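Local coordinates for long form salivary protein D7L1 (PDB 3NHI) that binds and sequesters cysteinyl leukotrienes and thromboxane A2 analogues, blunting the host response while female mosquitoes take blood, at residues 30-35 and 46-51; 39-44 and 114-119; 93-98 and 129-134. All coordinates share one frame; numbering follows the deposited sequence.

Contact 1 (30-35 and 46-51); sequences KTYMTL and AITHCY. With EAH ((5S,7E,9E,11Z,14Z)-5-hydroxyicosa-7,9,11,14-tetraenoic acid), chain B.
Y32 reaches from the helix of 30-35 to I47 and T48 on the helix of 46-51, and it carries the whole contact from the first side. Its CB starts toward the other helix, with CG anti to the carbonyl carbon (chi1 -74°), and the ring then runs across the I47 side chain at about a right angle. CD1 lies near both I47 CG2 and T48 OG1. CE1 lies 3.7 Å from I47 CG2. That methyl makes a CH-pi contact over one ring face, 28° off the normal. CZ lies near I47 CD1, and the phenol OH of Y32 comes to 3.4 Å from I47 CD1. Of the two I47 methyls, CG2 thus covers the CD1-CE1 side of the ring and CD1 the CZ-OH end. T48 takes the rim instead: OG1 stands near the ring plane, 3.8 Å from Y32 CE1. Both hydroxyls have polar partners in the intervening loop, Y32 OH bonding to D45 OD1 and T48 OG1 to P43 O. Farther along the same helix, Y51 sends its ring toward the bound hydroxyeicosatetraenoic acid, its OH 3.3 Å from C10 of the lipid. Helices 28-37 and 46-58 are thereby joined in a partly buried contact beside the pocket, while Y51 stacks on W36 and meets Y19 of helix 8-22 edge-to-face, and C50 is tied by a disulfide to C109 of helix 109-130.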
# COMPACT_ATOMS: atom_id res chain seq x y z
N LYS A 30 6.99 -3.07 -19.92
CA LYS A 30 5.69 -3.43 -20.51
C LYS A 30 5.46 -4.94 -20.57
O LYS A 30 4.37 -5.42 -20.26
CB LYS A 30 5.53 -2.81 -21.90
CG LYS A 30 4.11 -2.86 -22.45
CD LYS A 30 4.07 -2.81 -23.98
CE LYS A 30 4.42 -4.16 -24.60
NZ LYS A 30 4.18 -4.19 -26.07
N THR A 31 6.51 -5.68 -20.96
CA THR A 31 6.44 -7.13 -21.11
C THR A 31 6.06 -7.84 -19.80
O THR A 31 5.13 -8.65 -19.78
CB THR A 31 7.77 -7.71 -21.65
OG1 THR A 31 8.25 -6.88 -22.72
CG2 THR A 31 7.59 -9.13 -22.15
N TYR A 32 6.78 -7.53 -18.73
CA TYR A 32 6.48 -8.09 -17.41
C TYR A 32 5.12 -7.64 -16.91
O TYR A 32 4.33 -8.46 -16.43
CB TYR A 32 7.57 -7.72 -16.40
CG TYR A 32 8.86 -8.49 -16.60
CD1 TYR A 32 9.11 -9.67 -15.91
CD2 TYR A 32 9.82 -8.04 -17.50
CE1 TYR A 32 10.28 -10.38 -16.11
CE2 TYR A 32 11.00 -8.74 -17.71
CZ TYR A 32 11.22 -9.91 -17.01
OH TYR A 32 12.40 -10.59 -17.23
N MET A 33 4.82 -6.35 -17.06
CA MET A 33 3.53 -5.84 -16.61
C MET A 33 2.35 -6.53 -17.31
O MET A 33 1.36 -6.86 -16.66
CB MET A 33 3.44 -4.32 -16.72
CG MET A 33 2.22 -3.75 -16.00
SD MET A 33 2.36 -2.03 -15.50
CE MET A 33 2.58 -1.23 -17.09
N THR A 34 2.47 -6.78 -18.61
CA THR A 34 1.42 -7.46 -19.39
C THR A 34 1.13 -8.86 -18.85
O THR A 34 -0.03 -9.25 -18.69
CB THR A 34 1.77 -7.53 -20.89
OG1 THR A 34 2.03 -6.21 -21.39
CG2 THR A 34 0.63 -8.15 -21.70
N LEU A 35 2.19 -9.61 -18.57
CA LEU A 35 2.05 -10.96 -18.03
C LEU A 35 1.49 -10.93 -16.61
O LEU A 35 0.56 -11.67 -16.28
CB LEU A 35 3.39 -11.71 -18.09
CG LEU A 35 3.78 -12.24 -19.48
CD1 LEU A 35 5.27 -12.53 -19.56
CD2 LEU A 35 2.97 -13.48 -19.85
N ALA A 46 14.34 -14.42 -12.29
CA ALA A 46 14.47 -13.82 -10.96
C ALA A 46 13.60 -12.59 -10.74
O ALA A 46 13.21 -12.32 -9.61
CB ALA A 46 15.93 -13.48 -10.67
N ILE A 47 13.29 -11.86 -11.80
CA ILE A 47 12.40 -10.69 -11.70
C ILE A 47 11.02 -11.16 -11.25
O ILE A 47 10.49 -10.67 -10.25
CB ILE A 47 12.35 -9.88 -13.02
CG1 ILE A 47 13.72 -9.26 -13.31
CG2 ILE A 47 11.27 -8.78 -12.95
CD1 ILE A 47 13.91 -8.76 -14.74
N THR A 48 10.46 -12.14 -11.96
CA THR A 48 9.18 -12.72 -11.57
C THR A 48 9.27 -13.45 -10.23
O THR A 48 8.35 -13.33 -9.41
CB THR A 48 8.67 -13.67 -12.64
OG1 THR A 48 8.59 -12.96 -13.88
CG2 THR A 48 7.29 -14.22 -12.28
N HIS A 49 10.36 -14.17 -9.98
CA HIS A 49 10.49 -14.91 -8.72
C HIS A 49 10.34 -13.97 -7.53
O HIS A 49 9.57 -14.24 -6.61
CB HIS A 49 11.82 -15.65 -8.58
CG HIS A 49 12.12 -16.62 -9.68
ND1 HIS A 49 13.41 -17.02 -9.98
CD2 HIS A 49 11.31 -17.27 -10.56
CE1 HIS A 49 13.38 -17.88 -10.98
NE2 HIS A 49 12.12 -18.04 -11.36
N CYS A 50 11.06 -12.85 -7.56
CA CYS A 50 11.00 -11.95 -6.42
C CYS A 50 9.72 -11.14 -6.37
O CYS A 50 9.27 -10.76 -5.29
CB CYS A 50 12.25 -11.06 -6.35
SG CYS A 50 13.76 -11.96 -5.94
N TYR A 51 9.12 -10.89 -7.53
CA TYR A 51 7.79 -10.31 -7.56
C TYR A 51 6.79 -11.22 -6.84
O TYR A 51 6.01 -10.77 -5.99
CB TYR A 51 7.34 -10.00 -8.99
CG TYR A 51 5.91 -9.56 -9.06
CD1 TYR A 51 5.53 -8.30 -8.61
CD2 TYR A 51 4.93 -10.40 -9.60
CE1 TYR A 51 4.20 -7.88 -8.69
CE2 TYR A 51 3.61 -10.01 -9.67
CZ TYR A 51 3.25 -8.76 -9.21
OH TYR A 51 1.93 -8.38 -9.29
O1 EAH B . -9.05 -2.56 -8.48
C1 EAH B . -8.14 -3.29 -8.96
O2 EAH B . -7.33 -2.88 -9.83
C2 EAH B . -8.03 -4.72 -8.47
C3 EAH B . -7.13 -5.55 -9.38
C4 EAH B . -5.69 -5.57 -8.89
C5 EAH B . -4.81 -6.37 -9.83
O3 EAH B . -5.11 -7.66 -9.70
C6 EAH B . -3.34 -6.14 -9.51
C7 EAH B . -2.44 -7.05 -10.34
C8 EAH B . -1.84 -8.13 -9.46
C9 EAH B . -1.17 -9.11 -10.30
C10 EAH B . -0.78 -10.16 -9.57
C11 EAH B . -0.12 -11.12 -10.45
C12 EAH B . 0.31 -12.32 -10.05
C13 EAH B . 0.19 -12.82 -8.63
C14 EAH B . 1.48 -12.51 -7.91
C15 EAH B . 2.10 -13.35 -7.08
C16 EAH B . 1.58 -14.72 -6.74
C17 EAH B . 0.89 -14.66 -5.38
C18 EAH B . -0.61 -14.46 -5.55
C19 EAH B . -1.34 -14.83 -4.27
C20 EAH B . -2.82 -14.53 -4.39

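Contact 2 (39-44 and 114-119); sequences WRLEPN and NAYLPV. With EAH ((5S,7E,9E,11Z,14Z)-5-hydroxyicosa-7,9,11,14-tetraenoic acid), chain B.
L41, the centre of an inverse gamma turn in the irregular segment 39-44, comes closest to L117 of helix 109-130, with 7.4 Å between their CA atoms. L41 points its side chain toward the helix, whereas L117, with CG anti to the backbone N (chi1 -172°), swings its CD1 methyl back toward the loop. The two leucines run antiparallel, side by side, and L117 CD1 settles 3.9 Å from L41 CB. Farther out the branches of L41 divide their work. L41 CD1 lies at the edge of the Y116 ring, near its plane and 4.3 Å from Y116 CD2, while L41 CD2 touches the lipid, 3.7 Å from its C15. Y116 meets the tail too, its OH 3.5 Å from C19 of the fatty acid, and that hydroxyl is hydrogen-bonded to Y95 OH. At the polar end of the loop a water bridges the segments, donating to both N44 OD1 and N114 OD1.

W39 has positive phi and is the C-prime residue of the Schellman motif that closes helix 28-37. It makes no contact with 114-119, but it binds the ligand in two ways. One face of the indole lies against the lipid chain, C10 standing 3.4 Å above the ring plane over its centre. W39 NE1 donates to the ligand hydroxyl O3, which lies at the edge in the ring plane, at 2.9 Å with an N-H...O angle of 154°. Loop and helix together therefore form part of the lipid pocket: the indole helps to hold the hydroxyl, together with the G133 carbonyl, and L41 and Y116 line the apolar part that takes the tail, in the all-helical fold of the odorant-binding protein family, where a hydrophobic ligand is enclosed among helices.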
# COMPACT_ATOMS: atom_id res chain seq x y z
N TRP A 39 -2.16 -12.02 -14.35
CA TRP A 39 -1.94 -13.00 -13.27
C TRP A 39 -1.22 -14.27 -13.77
O TRP A 39 -1.52 -15.39 -13.35
CB TRP A 39 -3.25 -13.31 -12.52
CG TRP A 39 -3.62 -12.22 -11.55
CD1 TRP A 39 -3.99 -10.94 -11.85
CD2 TRP A 39 -3.67 -12.33 -10.12
NE1 TRP A 39 -4.25 -10.24 -10.69
CE2 TRP A 39 -4.06 -11.07 -9.61
CE3 TRP A 39 -3.40 -13.37 -9.22
CZ2 TRP A 39 -4.21 -10.82 -8.24
CZ3 TRP A 39 -3.55 -13.13 -7.85
CH2 TRP A 39 -3.94 -11.86 -7.38
N ARG A 40 -0.27 -14.04 -14.67
CA ARG A 40 0.61 -15.11 -15.13
C ARG A 40 1.96 -14.93 -14.45
O ARG A 40 2.57 -13.86 -14.53
CB ARG A 40 0.75 -15.06 -16.65
CG ARG A 40 -0.54 -15.43 -17.37
CD ARG A 40 -0.44 -15.20 -18.87
NE ARG A 40 0.48 -16.15 -19.50
CZ ARG A 40 0.77 -16.17 -20.79
NH1 ARG A 40 0.22 -15.29 -21.63
NH2 ARG A 40 1.62 -17.08 -21.26
N LEU A 41 2.41 -15.97 -13.75
CA LEU A 41 3.70 -15.93 -13.07
C LEU A 41 4.82 -16.29 -14.04
O LEU A 41 5.50 -17.31 -13.92
CB LEU A 41 3.70 -16.81 -11.82
CG LEU A 41 2.89 -16.31 -10.63
CD1 LEU A 41 2.95 -17.31 -9.49
CD2 LEU A 41 3.40 -14.95 -10.17
N GLU A 42 4.99 -15.40 -15.02
CA GLU A 42 5.91 -15.57 -16.13
C GLU A 42 6.54 -14.20 -16.43
O GLU A 42 5.95 -13.17 -16.09
CB GLU A 42 5.16 -16.06 -17.37
CG GLU A 42 4.46 -17.40 -17.23
CD GLU A 42 3.46 -17.64 -18.35
OE1 GLU A 42 3.80 -17.42 -19.53
OE2 GLU A 42 2.33 -18.08 -18.05
N PRO A 43 7.73 -14.19 -17.04
CA PRO A 43 8.56 -15.35 -17.38
C PRO A 43 9.20 -15.98 -16.16
O PRO A 43 9.16 -15.41 -15.07
CB PRO A 43 9.65 -14.75 -18.28
CG PRO A 43 9.76 -13.36 -17.86
CD PRO A 43 8.36 -12.93 -17.48
N ASN A 44 9.77 -17.17 -16.34
CA ASN A 44 10.41 -17.89 -15.25
C ASN A 44 11.84 -17.38 -15.04
O ASN A 44 12.82 -18.03 -15.43
CB ASN A 44 10.38 -19.40 -15.55
CG ASN A 44 11.02 -20.24 -14.45
OD1 ASN A 44 11.17 -19.82 -13.31
ND2 ASN A 44 11.39 -21.47 -14.81
N ASN A 114 8.92 -21.54 -6.89
CA ASN A 114 8.80 -22.94 -7.28
C ASN A 114 7.72 -23.65 -6.48
O ASN A 114 6.97 -24.46 -7.02
CB ASN A 114 10.14 -23.67 -7.15
CG ASN A 114 11.15 -23.28 -8.22
OD1 ASN A 114 10.78 -22.76 -9.28
ND2 ASN A 114 12.42 -23.55 -7.96
N ALA A 115 7.65 -23.36 -5.18
CA ALA A 115 6.64 -23.99 -4.32
C ALA A 115 5.24 -23.50 -4.65
O ALA A 115 4.29 -24.30 -4.69
CB ALA A 115 6.96 -23.73 -2.85
N TYR A 116 5.10 -22.20 -4.89
CA TYR A 116 3.78 -21.63 -5.08
C TYR A 116 3.22 -21.82 -6.49
O TYR A 116 2.01 -21.86 -6.68
CB TYR A 116 3.72 -20.15 -4.65
CG TYR A 116 2.30 -19.64 -4.60
CD1 TYR A 116 1.43 -20.05 -3.59
CD2 TYR A 116 1.81 -18.78 -5.59
CE1 TYR A 116 0.10 -19.61 -3.56
CE2 TYR A 116 0.50 -18.33 -5.57
CZ TYR A 116 -0.34 -18.75 -4.56
OH TYR A 116 -1.65 -18.31 -4.56
N LEU A 117 4.11 -21.97 -7.48
CA LEU A 117 3.68 -22.01 -8.88
C LEU A 117 2.54 -22.98 -9.20
O LEU A 117 1.55 -22.56 -9.79
CB LEU A 117 4.87 -22.22 -9.83
CG LEU A 117 4.56 -22.09 -11.33
CD1 LEU A 117 4.04 -20.69 -11.70
CD2 LEU A 117 5.77 -22.44 -12.18
N PRO A 118 2.63 -24.27 -8.79
CA PRO A 118 1.49 -25.14 -9.10
C PRO A 118 0.22 -24.79 -8.33
O PRO A 118 -0.89 -25.01 -8.82
CB PRO A 118 1.99 -26.54 -8.72
CG PRO A 118 3.11 -26.30 -7.77
CD PRO A 118 3.75 -25.01 -8.18
N VAL A 119 0.38 -24.24 -7.13
CA VAL A 119 -0.77 -23.79 -6.35
C VAL A 119 -1.47 -22.64 -7.08
O VAL A 119 -2.69 -22.64 -7.24
CB VAL A 119 -0.36 -23.35 -4.92
CG1 VAL A 119 -1.59 -22.93 -4.11
CG2 VAL A 119 0.40 -24.47 -4.21
O1 EAH B . -9.05 -2.56 -8.48
C1 EAH B . -8.14 -3.29 -8.96
O2 EAH B . -7.33 -2.88 -9.83
C2 EAH B . -8.03 -4.72 -8.47
C3 EAH B . -7.13 -5.55 -9.38
C4 EAH B . -5.69 -5.57 -8.89
C5 EAH B . -4.81 -6.37 -9.83
O3 EAH B . -5.11 -7.66 -9.70
C6 EAH B . -3.34 -6.14 -9.51
C7 EAH B . -2.44 -7.05 -10.34
C8 EAH B . -1.84 -8.13 -9.46
C9 EAH B . -1.17 -9.11 -10.30
C10 EAH B . -0.78 -10.16 -9.57
C11 EAH B . -0.12 -11.12 -10.45
C12 EAH B . 0.31 -12.32 -10.05
C13 EAH B . 0.19 -12.82 -8.63
C14 EAH B . 1.48 -12.51 -7.91
C15 EAH B . 2.10 -13.35 -7.08
C16 EAH B . 1.58 -14.72 -6.74
C17 EAH B . 0.89 -14.66 -5.38
C18 EAH B . -0.61 -14.46 -5.55
C19 EAH B . -1.34 -14.83 -4.27
C20 EAH B . -2.82 -14.53 -4.39
O HOH W 1 12.28 -21.88 -11.42

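Contact 3 (93-98 and 129-134); sequences TEYQKA and QLYHGT. With EAH ((5S,7E,9E,11Z,14Z)-5-hydroxyicosa-7,9,11,14-tetraenoic acid), chain B.
Y95 and L130 are brought together by different first torsions: CG of Y95 stands anti to the backbone N (chi1 -175°), sending the ring out from helix 89-101, while CG of L130 is anti to its carbonyl carbon (chi1 -60°). The two side chains overlap lengthwise, pointing in opposing senses, which places L130 CD1 at the ring edge of Y95, in its plane and 3.9 Å from Y95 CD2. The L130 methyl also lies 4.1 Å from Y95 CE2, so it lies along one side of the ring rather than over a face. Y131 approaches the other end of the same side chain more loosely, its CE2 4.3 Å from Y95 OH. The backbones stay well apart, with 10.7 Å between the CA atoms of Y95 and L130, their nearest pair, and side chains span the gap.

The phenol OH of Y95, whose polar partner is Y116, lies 4.1 Å from C20, the tail end of the fatty acid. Helix 109-130 ends at L130, and Y131 is the first residue to leave helical geometry. The chain then turns through H132 and G133, bringing the carbonyl of G133 to the ligand: G133 O accepts from the ligand hydroxyl O3 at 3.0 Å, and also from R128 NE, so two donors share this buried oxygen. T134 caps the following helix, its OG1 bonded to G137 N, while its own backbone O lies 3.7 Å from C2 of the lipid. The segment 129-134 thus comprises the helix end and the turn into helix 135-144 that line the eicosanoid pocket of this odorant-binding-type domain, and G133 is part of the leukotriene C4 site.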
# COMPACT_ATOMS: atom_id res chain seq x y z
N THR A 93 -10.98 -24.79 0.93
CA THR A 93 -10.32 -25.88 1.65
C THR A 93 -9.22 -26.52 0.80
O THR A 93 -8.13 -26.82 1.30
CB THR A 93 -11.37 -26.91 2.07
OG1 THR A 93 -12.11 -26.36 3.17
CG2 THR A 93 -10.74 -28.24 2.50
N GLU A 94 -9.50 -26.74 -0.49
CA GLU A 94 -8.52 -27.33 -1.39
C GLU A 94 -7.30 -26.41 -1.55
O GLU A 94 -6.17 -26.89 -1.58
CB GLU A 94 -9.15 -27.68 -2.75
CG GLU A 94 -10.15 -28.86 -2.69
CD GLU A 94 -11.14 -28.91 -3.86
OE1 GLU A 94 -11.26 -27.94 -4.65
OE2 GLU A 94 -11.85 -29.93 -3.97
N TYR A 95 -7.53 -25.10 -1.62
CA TYR A 95 -6.45 -24.11 -1.71
C TYR A 95 -5.59 -24.13 -0.44
O TYR A 95 -4.37 -24.20 -0.51
CB TYR A 95 -7.08 -22.74 -1.96
CG TYR A 95 -6.16 -21.56 -2.21
CD1 TYR A 95 -4.85 -21.70 -2.68
CD2 TYR A 95 -6.65 -20.27 -2.00
CE1 TYR A 95 -4.06 -20.57 -2.92
CE2 TYR A 95 -5.87 -19.15 -2.23
CZ TYR A 95 -4.58 -19.30 -2.67
OH TYR A 95 -3.84 -18.17 -2.90
N GLN A 96 -6.26 -24.08 0.71
CA GLN A 96 -5.60 -24.21 2.01
C GLN A 96 -4.71 -25.47 2.05
O GLN A 96 -3.55 -25.41 2.47
CB GLN A 96 -6.67 -24.27 3.11
CG GLN A 96 -6.12 -24.61 4.50
CD GLN A 96 -7.22 -24.95 5.50
OE1 GLN A 96 -8.33 -25.33 5.12
NE2 GLN A 96 -6.90 -24.83 6.79
N LYS A 97 -5.27 -26.59 1.61
CA LYS A 97 -4.54 -27.85 1.65
C LYS A 97 -3.33 -27.87 0.72
O LYS A 97 -2.27 -28.32 1.11
CB LYS A 97 -5.49 -29.03 1.41
CG LYS A 97 -6.36 -29.30 2.64
CD LYS A 97 -7.60 -30.15 2.35
CE LYS A 97 -7.26 -31.59 2.04
NZ LYS A 97 -8.55 -32.36 1.95
N ALA A 98 -3.49 -27.32 -0.49
CA ALA A 98 -2.36 -27.20 -1.41
C ALA A 98 -1.24 -26.35 -0.82
O ALA A 98 -0.05 -26.67 -0.97
CB ALA A 98 -2.82 -26.64 -2.76
N GLN A 129 -10.38 -13.96 -6.35
CA GLN A 129 -11.61 -13.67 -5.60
C GLN A 129 -11.29 -13.38 -4.14
O GLN A 129 -11.72 -12.35 -3.60
CB GLN A 129 -12.61 -14.81 -5.71
CG GLN A 129 -13.22 -14.97 -7.11
CD GLN A 129 -13.94 -13.70 -7.57
OE1 GLN A 129 -14.83 -13.21 -6.89
NE2 GLN A 129 -13.55 -13.18 -8.73
N LEU A 130 -10.49 -14.24 -3.51
CA LEU A 130 -10.22 -14.09 -2.08
C LEU A 130 -9.44 -12.83 -1.75
O LEU A 130 -9.72 -12.17 -0.75
CB LEU A 130 -9.47 -15.31 -1.52
CG LEU A 130 -10.19 -16.64 -1.65
CD1 LEU A 130 -9.42 -17.70 -0.88
CD2 LEU A 130 -11.64 -16.55 -1.17
N TYR A 131 -8.45 -12.51 -2.58
CA TYR A 131 -7.53 -11.41 -2.31
C TYR A 131 -7.75 -10.19 -3.20
O TYR A 131 -6.83 -9.39 -3.43
CB TYR A 131 -6.07 -11.90 -2.38
CG TYR A 131 -5.71 -12.85 -1.25
CD1 TYR A 131 -5.30 -12.38 -0.00
CD2 TYR A 131 -5.81 -14.24 -1.43
CE1 TYR A 131 -4.98 -13.26 1.04
CE2 TYR A 131 -5.49 -15.12 -0.39
CZ TYR A 131 -5.08 -14.63 0.84
OH TYR A 131 -4.78 -15.51 1.85
N HIS A 132 -8.98 -10.03 -3.68
CA HIS A 132 -9.41 -8.77 -4.32
C HIS A 132 -8.53 -8.41 -5.51
O HIS A 132 -8.09 -7.27 -5.68
CB HIS A 132 -9.48 -7.64 -3.28
CG HIS A 132 -10.06 -8.09 -1.97
ND1 HIS A 132 -11.30 -8.70 -1.88
CD2 HIS A 132 -9.56 -8.05 -0.72
CE1 HIS A 132 -11.53 -9.01 -0.61
NE2 HIS A 132 -10.50 -8.61 0.11
N GLY A 133 -8.27 -9.43 -6.33
CA GLY A 133 -7.40 -9.32 -7.49
C GLY A 133 -8.09 -9.21 -8.83
O GLY A 133 -7.47 -9.44 -9.87
N THR A 134 -9.38 -8.85 -8.83
CA THR A 134 -10.09 -8.47 -10.06
C THR A 134 -10.70 -7.09 -9.86
O THR A 134 -11.11 -6.75 -8.75
CB THR A 134 -11.21 -9.47 -10.43
OG1 THR A 134 -12.30 -9.36 -9.49
CG2 THR A 134 -10.68 -10.91 -10.48
O1 EAH B . -9.05 -2.56 -8.48
C1 EAH B . -8.14 -3.29 -8.96
O2 EAH B . -7.33 -2.88 -9.83
C2 EAH B . -8.03 -4.72 -8.47
C3 EAH B . -7.13 -5.55 -9.38
C4 EAH B . -5.69 -5.57 -8.89
C5 EAH B . -4.81 -6.37 -9.83
O3 EAH B . -5.11 -7.66 -9.70
C6 EAH B . -3.34 -6.14 -9.51
C7 EAH B . -2.44 -7.05 -10.34
C8 EAH B . -1.84 -8.13 -9.46
C9 EAH B . -1.17 -9.11 -10.30
C10 EAH B . -0.78 -10.16 -9.57
C11 EAH B . -0.12 -11.12 -10.45
C12 EAH B . 0.31 -12.32 -10.05
C13 EAH B . 0.19 -12.82 -8.63
C14 EAH B . 1.48 -12.51 -7.91
C15 EAH B . 2.10 -13.35 -7.08
C16 EAH B . 1.58 -14.72 -6.74
C17 EAH B . 0.89 -14.66 -5.38
C18 EAH B . -0.61 -14.46 -5.55
C19 EAH B . -1.34 -14.83 -4.27
C20 EAH B . -2.82 -14.53 -4.39

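Overall arrangement
All three contacts touch the same bound fatty acid. The centres of contacts 1 and 2 are about 11 Å apart, those of 2 and 3 about 15 Å, and those of 1 and 3 about 21 Å, so contact 2 lies between the others. Along the chain contact 1 closes before contact 3 opens, whereas contact 2 interleaves with both: its loop sits between the helices of contact 1, and its helix 109-130 also supplies contact 3. Backbone and side-chain bonds join 1 to 2, and contacts 2 and 3 touch through their tyrosines. Sequence-distant segments thus contribute to one ligand pocket, which holds this fatty acid in a protein that sequesters leukotrienes and thromboxane A2 analogues.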